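Local coordinates for glycoside hydrolase family 16 protein (Bacteroides ovatus, PDB 7KR6), which probably hydrolyses O-glycosidic bonds in mixed-linkage beta-glucans as an endo-glucanase of glycoside hydrolase family 16, at residues 148-153 / 189-194; 185-190 / 215-220. The protein carries 1 engineered substitution. All coordinates share one frame; numbering follows the deposited sequence.

Contact 1. Residues 148-153 / 189-194. Engineered in segment 148-153: Ala-149 (natural residue Glu).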
loop_
_atom_site.group_PDB
_atom_site.type_symbol
_atom_site.label_atom_id
_atom_site.label_comp_id
_atom_site.label_asym_id
_atom_site.label_seq_id
_atom_site.Cartn_x
_atom_site.Cartn_y
_atom_site.Cartn_z
ATOM N N MET A 148 -13.321 -4.836 0.405
ATOM C CA MET A 148 -13.276 -4.013 -0.822
ATOM C C MET A 148 -13.237 -2.558 -0.397
ATOM O O MET A 148 -13.973 -2.150 0.485
ATOM C CB MET A 148 -14.519 -4.302 -1.673
ATOM C CG MET A 148 -14.766 -3.382 -2.893
ATOM S SD MET A 148 -15.455 -1.757 -2.526
ATOM C CE MET A 148 -17.140 -2.164 -2.058
ATOM N N ALA A 149 -12.398 -1.792 -1.079
ATOM C CA ALA A 149 -12.437 -0.333 -1.086
ATOM C C ALA A 149 -12.160 0.114 -2.510
ATOM O O ALA A 149 -11.392 -0.548 -3.212
ATOM C CB ALA A 149 -11.432 0.236 -0.151
ATOM N N MET A 150 -12.804 1.193 -2.911
ATOM C CA MET A 150 -12.426 1.876 -4.185
ATOM C C MET A 150 -12.128 3.326 -3.859
ATOM O O MET A 150 -12.446 3.821 -2.761
ATOM C CB MET A 150 -13.537 1.760 -5.224
ATOM C CG MET A 150 -13.816 0.332 -5.578
ATOM S SD MET A 150 -14.842 0.072 -7.022
ATOM C CE MET A 150 -13.607 0.289 -8.306
ATOM N N GLY A 151 -11.484 4.016 -4.795
ATOM C CA GLY A 151 -11.210 5.453 -4.596
ATOM C C GLY A 151 -9.732 5.749 -4.404
ATOM O O GLY A 151 -9.396 6.914 -4.120
ATOM N N GLU A 152 -8.831 4.764 -4.458
ATOM C CA GLU A 152 -7.406 4.993 -4.092
ATOM C C GLU A 152 -6.756 6.023 -5.023
ATOM O O GLU A 152 -7.103 6.040 -6.225
ATOM C CB GLU A 152 -6.638 3.676 -4.122
ATOM C CG GLU A 152 -5.327 3.702 -3.350
ATOM C CD GLU A 152 -4.109 4.045 -4.199
ATOM O OE1 GLU A 152 -3.164 4.607 -3.674
ATOM O OE2 GLU A 152 -4.160 3.829 -5.419
ATOM N N GLN A 153 -5.834 6.823 -4.473
ATOM C CA GLN A 153 -5.056 7.892 -5.184
ATOM C C GLN A 153 -4.591 7.401 -6.572
ATOM O O GLN A 153 -4.799 8.125 -7.558
ATOM C CB GLN A 153 -3.846 8.273 -4.324
ATOM C CG GLN A 153 -2.940 9.347 -4.908
ATOM C CD GLN A 153 -1.899 9.814 -3.907
ATOM O OE1 GLN A 153 -2.021 9.609 -2.713
ATOM N NE2 GLN A 153 -0.872 10.476 -4.392
ATOM N N ASN A 189 -14.310 -5.187 -15.665
ATOM C CA ASN A 189 -15.315 -4.194 -16.085
ATOM C C ASN A 189 -15.541 -3.174 -14.983
ATOM O O ASN A 189 -15.226 -3.484 -13.814
ATOM C CB ASN A 189 -16.645 -4.892 -16.396
ATOM C CG ASN A 189 -16.478 -6.001 -17.406
ATOM O OD1 ASN A 189 -16.704 -7.186 -17.104
ATOM N ND2 ASN A 189 -16.066 -5.611 -18.587
ATOM N N SER A 190 -16.154 -2.038 -15.314
ATOM C CA SER A 190 -16.507 -0.998 -14.316
ATOM C C SER A 190 -17.395 -1.595 -13.211
ATOM O O SER A 190 -18.338 -2.383 -13.525
ATOM C CB SER A 190 -17.200 0.172 -14.954
ATOM O OG SER A 190 -17.719 1.035 -13.972
ATOM N N LEU A 191 -17.067 -1.294 -11.949
ATOM C CA LEU A 191 -17.895 -1.607 -10.761
ATOM C C LEU A 191 -18.747 -0.408 -10.405
ATOM O O LEU A 191 -19.504 -0.497 -9.432
ATOM C CB LEU A 191 -16.996 -2.014 -9.599
ATOM C CG LEU A 191 -16.225 -3.287 -9.865
ATOM C CD1 LEU A 191 -15.200 -3.470 -8.746
ATOM C CD2 LEU A 191 -17.168 -4.506 -9.947
ATOM N N GLN A 192 -18.714 0.650 -11.242
ATOM C CA GLN A 192 -19.328 1.946 -10.919
ATOM C C GLN A 192 -20.223 2.303 -12.114
ATOM O O GLN A 192 -20.101 3.407 -12.638
ATOM C CB GLN A 192 -18.294 3.011 -10.591
ATOM C CG GLN A 192 -17.429 2.658 -9.389
ATOM C CD GLN A 192 -16.280 3.619 -9.168
ATOM O OE1 GLN A 192 -16.166 4.641 -9.849
ATOM N NE2 GLN A 192 -15.362 3.260 -8.282
ATOM N N ASP A 193 -21.048 1.335 -12.495
ATOM C CA ASP A 193 -21.688 1.236 -13.836
ATOM C C ASP A 193 -23.210 1.291 -13.644
ATOM O O ASP A 193 -23.907 0.885 -14.565
ATOM C CB ASP A 193 -21.320 -0.079 -14.520
ATOM C CG ASP A 193 -21.718 -1.363 -13.785
ATOM O OD1 ASP A 193 -21.879 -1.300 -12.550
ATOM O OD2 ASP A 193 -21.802 -2.442 -14.462
ATOM N N GLY A 194 -23.697 1.678 -12.468
ATOM C CA GLY A 194 -25.149 1.723 -12.190
ATOM C C GLY A 194 -25.759 0.353 -11.925
ATOM O O GLY A 194 -27.000 0.287 -11.880
#
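Met-150 and Gln-192 reach for each other from opposite directions, and the end of the methionine lies against the side-chain amide nitrogen, NE2. Gln-192 NE2 gives a weak hydrogen bond to Met-150 SD, 3.5 Å long with an N-H...S angle of 153°. The same NE2 is also 3.5 Å from Met-150 CE, so it meets both the sulfur and the methyl. Its stronger polar partner is the hydroxyl of Thr-121. The glutamine chain is extended beyond CG (chi2 172°), which carries the amide out to the sulfur. Leu-191 meets the methionine differently, crossing it at about a right angle. Leu-191 CB and CD1 each lie 4.0 Å from Met-150 SD. The methionine bends at its last torsion (chi3 80°), which leaves CE 4.1 Å from Leu-191 CD1.

The contact joins strand 144-150 of the family 16 beta-sandwich, of the jelly-roll type, to the loop between strands 179-186 and 197-203. Met-150 and Leu-191 both also touch Val-165 of strand 164-171. The loop is shaped by an ST turn, in which Ser-190 OG accepts from Gln-192 N at 2.9 Å. That hydroxyl has a second partner in Glu-162. Ala-149, engineered in place of the natural Glu, is held in the strand by backbone hydrogen bonding with Asn-166. The side chain of Met-150 is about 10 Å from the bound 2-deoxy-2-fluoroglucose.

Contact 2. Residues 185-190 / 215-220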
loop_
_atom_site.group_PDB
_atom_site.type_symbol
_atom_site.label_atom_id
_atom_site.label_comp_id
_atom_site.label_asym_id
_atom_site.label_seq_id
_atom_site.Cartn_x
_atom_site.Cartn_y
_atom_site.Cartn_z
ATOM N N ALA A 185 -5.542 -3.948 -7.713
ATOM C CA ALA A 185 -5.634 -4.324 -9.134
ATOM C C ALA A 185 -6.975 -3.878 -9.678
ATOM O O ALA A 185 -7.902 -3.690 -8.951
ATOM C CB ALA A 185 -5.466 -5.784 -9.278
ATOM N N ASN A 186 -7.069 -3.832 -10.998
ATOM C CA ASN A 186 -8.347 -3.711 -11.730
ATOM C C ASN A 186 -9.039 -5.073 -11.835
ATOM O O ASN A 186 -8.391 -6.167 -11.924
ATOM C CB ASN A 186 -8.219 -3.184 -13.160
ATOM C CG ASN A 186 -7.653 -1.798 -13.253
ATOM O OD1 ASN A 186 -7.782 -0.986 -12.351
ATOM N ND2 ASN A 186 -7.113 -1.480 -14.427
ATOM N N VAL A 187 -10.350 -4.997 -11.820
ATOM C CA VAL A 187 -11.197 -6.116 -12.338
ATOM C C VAL A 187 -11.493 -5.847 -13.832
ATOM O O VAL A 187 -11.007 -4.850 -14.371
ATOM C CB VAL A 187 -12.488 -6.250 -11.521
ATOM C CG1 VAL A 187 -12.215 -6.656 -10.064
ATOM C CG2 VAL A 187 -13.310 -4.998 -11.553
ATOM N N ALA A 188 -12.246 -6.742 -14.497
ATOM C CA ALA A 188 -12.408 -6.669 -15.978
ATOM C C ALA A 188 -13.234 -5.462 -16.380
ATOM O O ALA A 188 -12.916 -4.829 -17.377
ATOM C CB ALA A 188 -13.050 -7.943 -16.485
ATOM N N ASN A 189 -14.310 -5.187 -15.665
ATOM C CA ASN A 189 -15.315 -4.194 -16.085
ATOM C C ASN A 189 -15.541 -3.174 -14.983
ATOM O O ASN A 189 -15.226 -3.484 -13.814
ATOM C CB ASN A 189 -16.645 -4.892 -16.396
ATOM C CG ASN A 189 -16.478 -6.001 -17.406
ATOM O OD1 ASN A 189 -16.704 -7.186 -17.104
ATOM N ND2 ASN A 189 -16.066 -5.611 -18.587
ATOM N N SER A 190 -16.154 -2.038 -15.314
ATOM C CA SER A 190 -16.507 -0.998 -14.316
ATOM C C SER A 190 -17.395 -1.595 -13.211
ATOM O O SER A 190 -18.338 -2.383 -13.525
ATOM C CB SER A 190 -17.200 0.172 -14.954
ATOM O OG SER A 190 -17.719 1.035 -13.972
ATOM N N VAL A 215 -15.529 -14.043 -9.156
ATOM C CA VAL A 215 -14.173 -14.245 -9.700
ATOM C C VAL A 215 -13.182 -13.954 -8.564
ATOM O O VAL A 215 -13.187 -12.806 -8.046
ATOM C CB VAL A 215 -13.928 -13.372 -10.944
ATOM C CG1 VAL A 215 -12.534 -13.556 -11.492
ATOM C CG2 VAL A 215 -14.965 -13.669 -12.026
ATOM N N LYS A 216 -12.351 -14.911 -8.223
ATOM C CA LYS A 216 -11.400 -14.750 -7.103
ATOM C C LYS A 216 -10.427 -13.632 -7.486
ATOM O O LYS A 216 -9.862 -13.611 -8.622
ATOM C CB LYS A 216 -10.793 -16.097 -6.747
ATOM C CG LYS A 216 -11.844 -17.056 -6.186
ATOM C CD LYS A 216 -11.319 -18.372 -5.735
ATOM C CE LYS A 216 -12.450 -19.164 -5.118
ATOM N NZ LYS A 216 -11.945 -20.448 -4.602
ATOM N N PHE A 217 -10.269 -12.692 -6.558
ATOM C CA PHE A 217 -9.491 -11.436 -6.703
ATOM C C PHE A 217 -8.150 -11.518 -5.974
ATOM O O PHE A 217 -7.109 -11.206 -6.577
ATOM C CB PHE A 217 -10.325 -10.279 -6.203
ATOM C CG PHE A 217 -9.700 -8.922 -6.346
ATOM C CD1 PHE A 217 -9.534 -8.353 -7.597
ATOM C CD2 PHE A 217 -9.270 -8.222 -5.219
ATOM C CE1 PHE A 217 -9.006 -7.078 -7.721
ATOM C CE2 PHE A 217 -8.738 -6.953 -5.357
ATOM C CZ PHE A 217 -8.604 -6.385 -6.600
ATOM N N HIS A 218 -8.124 -11.966 -4.721
ATOM C CA HIS A 218 -6.860 -12.039 -3.945
ATOM C C HIS A 218 -7.042 -12.965 -2.737
ATOM O O HIS A 218 -8.174 -13.032 -2.223
ATOM C CB HIS A 218 -6.402 -10.655 -3.485
ATOM C CG HIS A 218 -5.044 -10.694 -2.903
ATOM N ND1 HIS A 218 -3.937 -11.028 -3.644
ATOM C CD2 HIS A 218 -4.602 -10.434 -1.661
ATOM C CE1 HIS A 218 -2.872 -10.985 -2.860
ATOM N NE2 HIS A 218 -3.254 -10.633 -1.640
ATOM N N THR A 219 -5.956 -13.598 -2.306
ATOM C CA THR A 219 -5.914 -14.396 -1.054
ATOM C C THR A 219 -4.785 -13.828 -0.170
ATOM O O THR A 219 -3.630 -13.698 -0.656
ATOM C CB THR A 219 -5.720 -15.887 -1.361
ATOM O OG1 THR A 219 -6.817 -16.341 -2.149
ATOM C CG2 THR A 219 -5.572 -16.703 -0.095
ATOM N N PHE A 220 -5.125 -13.584 1.105
ATOM C CA PHE A 220 -4.152 -13.358 2.190
ATOM C C PHE A 220 -4.005 -14.650 2.988
ATOM O O PHE A 220 -4.999 -15.247 3.401
ATOM C CB PHE A 220 -4.605 -12.226 3.106
ATOM C CG PHE A 220 -4.799 -10.886 2.462
ATOM C CD1 PHE A 220 -3.701 -10.082 2.213
ATOM C CD2 PHE A 220 -6.061 -10.420 2.168
ATOM C CE1 PHE A 220 -3.848 -8.831 1.658
ATOM C CE2 PHE A 220 -6.209 -9.160 1.608
ATOM C CZ PHE A 220 -5.107 -8.370 1.384
#
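The Phe-217 ring turns its edge to a backbone carbonyl. Ala-185 O lies in the plane of the ring, 3.6 Å from Phe-217 CZ and 3.8 Å from Phe-217 CE1. The weakly positive rim of the ring probably suits this oxygen. Asn-186 O is also near the ring plane, but farther off, 4.3 Å from Phe-217 CE1. No hydrogen bond links the two segments.

Phe-217 sits in a classic beta bulge: it and His-218 both face Ile-210 on the neighbouring strand 207-212. The contact bridges two layers of the family 16 beta-sandwich.

The rest of the contact is apolar. Ala-185 CB points toward the other strand and comes within 4.1 Å of Phe-217 CE1. Val-187 CG1 approaches the ring obliquely, 4.0 Å from both CD1 and CE1 of Phe-217. The valine and phenylalanine side chains cross at about a right angle. Phe-217 swings its CG away from the backbone N (chi1 -177°), and this brings the ring closer to segment 185-190 than its CB direction alone would suggest.

Strand 215-221 pairs with 207-212, while strand 179-186 pairs with 164-171. Phe-217 also touches Val-165 and Thr-167 of 164-171, and Tyr-183 meets its ring edge-to-face. Ala-185 and Asn-186 also pack on Glu-179 and Ala-176 of the second subunit.

Contacts 1 and 2 lie on the same side of the chain's centre, with their own centres 11 Å apart. Segment 185-190 runs into 189-194, and the two share Asn-189 and Ser-190. Neither shared residue touches the opposite segment in either contact. Contact 1 is the deeper: all three of its touching residues are buried. Contact 2 is partly buried and lies beside the second subunit. Both reach strand 164-171 through Val-165. Their chemistry differs accordingly. Contact 1 adds a weak amide-to-sulfur bond to its apolar packing, whereas contact 2 sets alanine and valine carbons and backbone carbonyls against one aromatic ring.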